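Local coordinates for protein PATF (Prochloron didemni, PDB 4BG2) that is a probable prenyltransferase-family protein of cyanobactin (patellamide) biosynthesis, whose own transferase activity is not firmly established, at residues Thr258-Phe269 with Ser291-Tyr300. Residues are numbered along the deposited sequence; the frame is centred on the assembly and turned at random.
Sequences TFNSLGDKIYNF and SRLENFCFYY
T258 O accepts a nearly straight bond from L293 N (169° at the hydrogen), and N260 N returns one to L293 O; together they bridge F259 with L293 just ahead of helix 261-272, which packs outside strand 295-303 of an antiparallel beta-barrel. The barrel is consistent with the alpha-beta (ABBA) prenyltransferase fold. Segments 261-269 and 295-300 run almost exactly parallel, with axes 9.9 Å from each other. At the bridge, T258 CG2 lies over one face of the R292 guanidinium, while NH1 at its edge donates to F259 O (2.7 Å). The bend at chi3 of R292, -75°, brings NH1 back to that carbonyl. The F259 ring meets both F296 and F298 obliquely, with centroids 5.7 Å away in each case, forming an aromatic cluster that I281 of strand 276-284 adjoins. N260 is the N-cap: with CG between the backbone N and the carbonyl carbon, its OD1 accepts from G263 N nearly along the C=O axis, and its ND2 donates to E294 OE1 from above the carboxylate plane. Two bonds thus fix the rotation of the amide. The same OD1 sits at the edge of the F296 ring, whose CZ approaches G263 CA to 3.6 Å, the helix backbone and aromatic rim meeting without an intervening side chain. One turn on, I266 CG2 forms a CH-pi contact over the face of F298, 3.5 Å from its centroid and 15° off the normal. Farther along, F269 turns its edge toward the face of Y300 in an offset edge-to-face pair. Y300 OH, hydrogen-bonded to H22 ND1, also lies 3.4 Å from F269 CE2, near the plane of the phenylalanine ring.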
loop_
_atom_site.group_PDB
_atom_site.type_symbol
_atom_site.label_atom_id
_atom_site.label_comp_id
_atom_site.label_asym_id
_atom_site.label_seq_id
_atom_site.Cartn_x
_atom_site.Cartn_y
_atom_site.Cartn_z
ATOM N N THR A 258 -7.086 -17.526 -9.561
ATOM C CA THR A 258 -6.802 -18.857 -9.027
ATOM C C THR A 258 -5.462 -18.800 -8.321
ATOM O O THR A 258 -4.476 -18.321 -8.886
ATOM C CB THR A 258 -6.736 -19.901 -10.165
ATOM O OG1 THR A 258 -7.944 -19.833 -10.924
ATOM C CG2 THR A 258 -6.551 -21.312 -9.628
ATOM N N PHE A 259 -5.420 -19.273 -7.081
ATOM C CA PHE A 259 -4.247 -19.112 -6.242
ATOM C C PHE A 259 -3.500 -20.420 -6.082
ATOM O O PHE A 259 -4.095 -21.505 -6.180
ATOM C CB PHE A 259 -4.647 -18.638 -4.841
ATOM C CG PHE A 259 -5.440 -17.351 -4.814
ATOM C CD1 PHE A 259 -4.825 -16.134 -5.049
ATOM C CD2 PHE A 259 -6.802 -17.359 -4.513
ATOM C CE1 PHE A 259 -5.551 -14.950 -5.003
ATOM C CE2 PHE A 259 -7.530 -16.176 -4.461
ATOM C CZ PHE A 259 -6.902 -14.971 -4.706
ATOM N N ASN A 260 -2.199 -20.316 -5.806
ATOM C CA ASN A 260 -1.465 -21.440 -5.261
ATOM C C ASN A 260 -2.000 -21.722 -3.849
ATOM O O ASN A 260 -2.929 -21.066 -3.397
ATOM C CB ASN A 260 0.047 -21.190 -5.299
ATOM C CG ASN A 260 0.495 -20.082 -4.352
ATOM O OD1 ASN A 260 -0.307 -19.507 -3.621
ATOM N ND2 ASN A 260 1.799 -19.830 -4.325
ATOM N N SER A 261 -1.446 -22.710 -3.171
ATOM C CA SER A 261 -1.983 -23.134 -1.884
ATOM C C SER A 261 -1.955 -22.027 -0.816
ATOM O O SER A 261 -2.919 -21.835 -0.062
ATOM C CB SER A 261 -1.194 -24.335 -1.399
ATOM O OG SER A 261 -1.480 -24.591 -0.046
ATOM N N LEU A 262 -0.851 -21.301 -0.756
ATOM C CA LEU A 262 -0.742 -20.182 0.178
ATOM C C LEU A 262 -1.799 -19.096 -0.044
ATOM O O LEU A 262 -2.280 -18.501 0.916
ATOM C CB LEU A 262 0.659 -19.586 0.127
ATOM C CG LEU A 262 1.751 -20.337 0.891
ATOM C CD1 LEU A 262 3.083 -19.634 0.709
ATOM C CD2 LEU A 262 1.389 -20.466 2.366
ATOM N N GLY A 263 -2.161 -18.836 -1.301
ATOM C CA GLY A 263 -3.203 -17.853 -1.614
ATOM C C GLY A 263 -4.572 -18.317 -1.127
ATOM O O GLY A 263 -5.383 -17.514 -0.660
ATOM N N ASP A 264 -4.823 -19.614 -1.243
ATOM C CA ASP A 264 -6.056 -20.201 -0.718
ATOM C C ASP A 264 -6.121 -20.060 0.798
ATOM O O ASP A 264 -7.180 -19.779 1.352
ATOM C CB ASP A 264 -6.154 -21.672 -1.106
ATOM C CG ASP A 264 -6.354 -21.869 -2.603
ATOM O OD1 ASP A 264 -6.777 -20.905 -3.279
ATOM O OD2 ASP A 264 -6.105 -22.994 -3.105
ATOM N N LYS A 265 -4.992 -20.248 1.472
ATOM C CA LYS A 265 -4.947 -20.055 2.921
ATOM C C LYS A 265 -5.265 -18.612 3.308
ATOM O O LYS A 265 -6.055 -18.364 4.231
ATOM C CB LYS A 265 -3.592 -20.451 3.479
ATOM C CG LYS A 265 -3.364 -19.956 4.904
ATOM C CD LYS A 265 -2.093 -20.548 5.485
ATOM C CE LYS A 265 -1.821 -20.003 6.874
ATOM N NZ LYS A 265 -0.899 -20.935 7.579
ATOM N N ILE A 266 -4.661 -17.655 2.603
ATOM C CA ILE A 266 -4.946 -16.248 2.873
ATOM C C ILE A 266 -6.413 -15.960 2.593
ATOM O O ILE A 266 -7.070 -15.239 3.357
ATOM C CB ILE A 266 -4.073 -15.286 2.030
ATOM C CG1 ILE A 266 -2.595 -15.469 2.352
ATOM C CG2 ILE A 266 -4.467 -13.835 2.278
ATOM C CD1 ILE A 266 -1.673 -15.065 1.217
ATOM N N TYR A 267 -6.927 -16.522 1.498
ATOM C CA TYR A 267 -8.309 -16.292 1.120
ATOM C C TYR A 267 -9.282 -16.790 2.176
ATOM O O TYR A 267 -10.214 -16.088 2.553
ATOM C CB TYR A 267 -8.615 -16.971 -0.216
ATOM C CG TYR A 267 -10.065 -16.869 -0.570
ATOM C CD1 TYR A 267 -10.619 -15.646 -0.934
ATOM C CD2 TYR A 267 -10.890 -17.977 -0.510
ATOM C CE1 TYR A 267 -11.961 -15.541 -1.254
ATOM C CE2 TYR A 267 -12.237 -17.881 -0.816
ATOM C CZ TYR A 267 -12.759 -16.660 -1.188
ATOM O OH TYR A 267 -14.079 -16.544 -1.506
ATOM N N ASN A 268 -9.050 -18.010 2.639
ATOM C CA ASN A 268 -9.866 -18.638 3.691
ATOM C C ASN A 268 -9.822 -17.855 4.978
ATOM O O ASN A 268 -10.847 -17.637 5.630
ATOM C CB ASN A 268 -9.351 -20.045 3.965
ATOM C CG ASN A 268 -9.667 -21.006 2.842
ATOM O OD1 ASN A 268 -10.567 -20.781 2.036
ATOM N ND2 ASN A 268 -8.923 -22.082 2.789
ATOM N N PHE A 269 -8.619 -17.428 5.348
ATOM C CA PHE A 269 -8.477 -16.615 6.541
ATOM C C PHE A 269 -9.336 -15.358 6.424
ATOM O O PHE A 269 -10.062 -15.010 7.352
ATOM C CB PHE A 269 -7.021 -16.251 6.777
ATOM C CG PHE A 269 -6.845 -15.175 7.800
ATOM C CD1 PHE A 269 -6.911 -15.471 9.153
ATOM C CD2 PHE A 269 -6.660 -13.859 7.409
ATOM C CE1 PHE A 269 -6.769 -14.477 10.099
ATOM C CE2 PHE A 269 -6.517 -12.859 8.354
ATOM C CZ PHE A 269 -6.565 -13.169 9.698
ATOM N N SER A 291 -1.516 -20.199 -15.062
ATOM C CA SER A 291 -2.731 -20.923 -14.655
ATOM C C SER A 291 -3.071 -20.686 -13.171
ATOM O O SER A 291 -4.239 -20.726 -12.751
ATOM C CB SER A 291 -2.589 -22.430 -14.935
ATOM O OG SER A 291 -1.636 -23.041 -14.074
ATOM N N ARG A 292 -2.041 -20.427 -12.379
ATOM C CA ARG A 292 -2.195 -20.265 -10.955
ATOM C C ARG A 292 -1.254 -19.163 -10.485
ATOM O O ARG A 292 -0.112 -19.075 -10.963
ATOM C CB ARG A 292 -1.845 -21.612 -10.335
ATOM C CG ARG A 292 -2.269 -21.825 -8.902
ATOM C CD ARG A 292 -1.937 -23.257 -8.495
ATOM N NE ARG A 292 -2.900 -24.185 -9.092
ATOM C CZ ARG A 292 -4.141 -24.400 -8.644
ATOM N NH1 ARG A 292 -4.604 -23.766 -7.570
ATOM N NH2 ARG A 292 -4.934 -25.258 -9.282
ATOM N N LEU A 293 -1.734 -18.313 -9.573
ATOM C CA LEU A 293 -0.907 -17.252 -9.031
ATOM C C LEU A 293 0.064 -17.834 -8.017
ATOM O O LEU A 293 -0.352 -18.426 -7.032
ATOM C CB LEU A 293 -1.759 -16.164 -8.369
ATOM C CG LEU A 293 -2.650 -15.332 -9.287
ATOM C CD1 LEU A 293 -3.218 -14.159 -8.500
ATOM C CD2 LEU A 293 -1.905 -14.860 -10.527
ATOM N N GLU A 294 1.357 -17.664 -8.294
ATOM C CA GLU A 294 2.433 -18.114 -7.415
ATOM C C GLU A 294 3.158 -16.928 -6.761
ATOM O O GLU A 294 3.693 -17.053 -5.652
ATOM C CB GLU A 294 3.431 -18.957 -8.219
ATOM C CG GLU A 294 2.881 -20.314 -8.675
ATOM C CD GLU A 294 2.995 -21.446 -7.633
ATOM O OE1 GLU A 294 3.481 -21.250 -6.475
ATOM O OE2 GLU A 294 2.569 -22.570 -7.966
ATOM N N ASN A 295 3.195 -15.801 -7.473
ATOM C CA ASN A 295 3.916 -14.629 -7.059
ATOM C C ASN A 295 2.980 -13.429 -7.075
ATOM O O ASN A 295 2.585 -12.955 -8.142
ATOM C CB ASN A 295 5.101 -14.399 -7.980
ATOM C CG ASN A 295 6.078 -15.555 -7.958
ATOM O OD1 ASN A 295 6.740 -15.788 -6.955
ATOM N ND2 ASN A 295 6.163 -16.296 -9.065
ATOM N N PHE A 296 2.619 -12.963 -5.887
ATOM C CA PHE A 296 1.596 -11.934 -5.743
ATOM C C PHE A 296 1.560 -11.440 -4.317
ATOM O O PHE A 296 2.141 -12.044 -3.428
ATOM C CB PHE A 296 0.190 -12.460 -6.126
ATOM C CG PHE A 296 -0.289 -13.584 -5.261
ATOM C CD1 PHE A 296 0.128 -14.889 -5.512
ATOM C CD2 PHE A 296 -1.140 -13.344 -4.194
ATOM C CE1 PHE A 296 -0.295 -15.928 -4.703
ATOM C CE2 PHE A 296 -1.547 -14.379 -3.369
ATOM C CZ PHE A 296 -1.143 -15.676 -3.643
ATOM N N CYS A 297 0.851 -10.340 -4.121
ATOM C CA CYS A 297 0.559 -9.817 -2.796
ATOM C C CYS A 297 -0.928 -9.767 -2.576
ATOM O O CYS A 297 -1.665 -9.377 -3.463
ATOM C CB CYS A 297 1.104 -8.404 -2.668
ATOM S SG CYS A 297 2.854 -8.374 -2.385
ATOM N N PHE A 298 -1.366 -10.162 -1.392
ATOM C CA PHE A 298 -2.774 -10.189 -1.028
ATOM C C PHE A 298 -2.993 -9.212 0.155
ATOM O O PHE A 298 -2.457 -9.403 1.233
ATOM C CB PHE A 298 -3.095 -11.620 -0.640
ATOM C CG PHE A 298 -4.567 -11.950 -0.593
ATOM C CD1 PHE A 298 -5.467 -11.149 0.084
ATOM C CD2 PHE A 298 -5.028 -13.119 -1.180
ATOM C CE1 PHE A 298 -6.824 -11.479 0.141
ATOM C CE2 PHE A 298 -6.374 -13.470 -1.113
ATOM C CZ PHE A 298 -7.279 -12.641 -0.461
ATOM N N TYR A 299 -3.829 -8.209 -0.060
ATOM C CA TYR A 299 -4.077 -7.132 0.897
ATOM C C TYR A 299 -5.498 -7.285 1.402
ATOM O O TYR A 299 -6.372 -7.660 0.642
ATOM C CB TYR A 299 -3.948 -5.781 0.177
ATOM C CG TYR A 299 -2.549 -5.397 -0.189
ATOM C CD1 TYR A 299 -1.957 -5.813 -1.369
ATOM C CD2 TYR A 299 -1.781 -4.611 0.692
ATOM C CE1 TYR A 299 -0.635 -5.437 -1.687
ATOM C CE2 TYR A 299 -0.484 -4.241 0.381
ATOM C CZ TYR A 299 0.082 -4.647 -0.791
ATOM O OH TYR A 299 1.390 -4.273 -1.039
ATOM N N TYR A 300 -5.725 -7.004 2.676
ATOM C CA TYR A 300 -7.063 -6.837 3.199
ATOM C C TYR A 300 -7.066 -5.664 4.178
ATOM O O TYR A 300 -6.068 -5.428 4.869
ATOM C CB TYR A 300 -7.585 -8.138 3.831
ATOM C CG TYR A 300 -6.849 -8.606 5.051
ATOM C CD1 TYR A 300 -5.722 -9.397 4.941
ATOM C CD2 TYR A 300 -7.303 -8.290 6.315
ATOM C CE1 TYR A 300 -5.056 -9.847 6.068
ATOM C CE2 TYR A 300 -6.652 -8.745 7.443
ATOM C CZ TYR A 300 -5.522 -9.507 7.312
ATOM O OH TYR A 300 -4.863 -9.924 8.440
#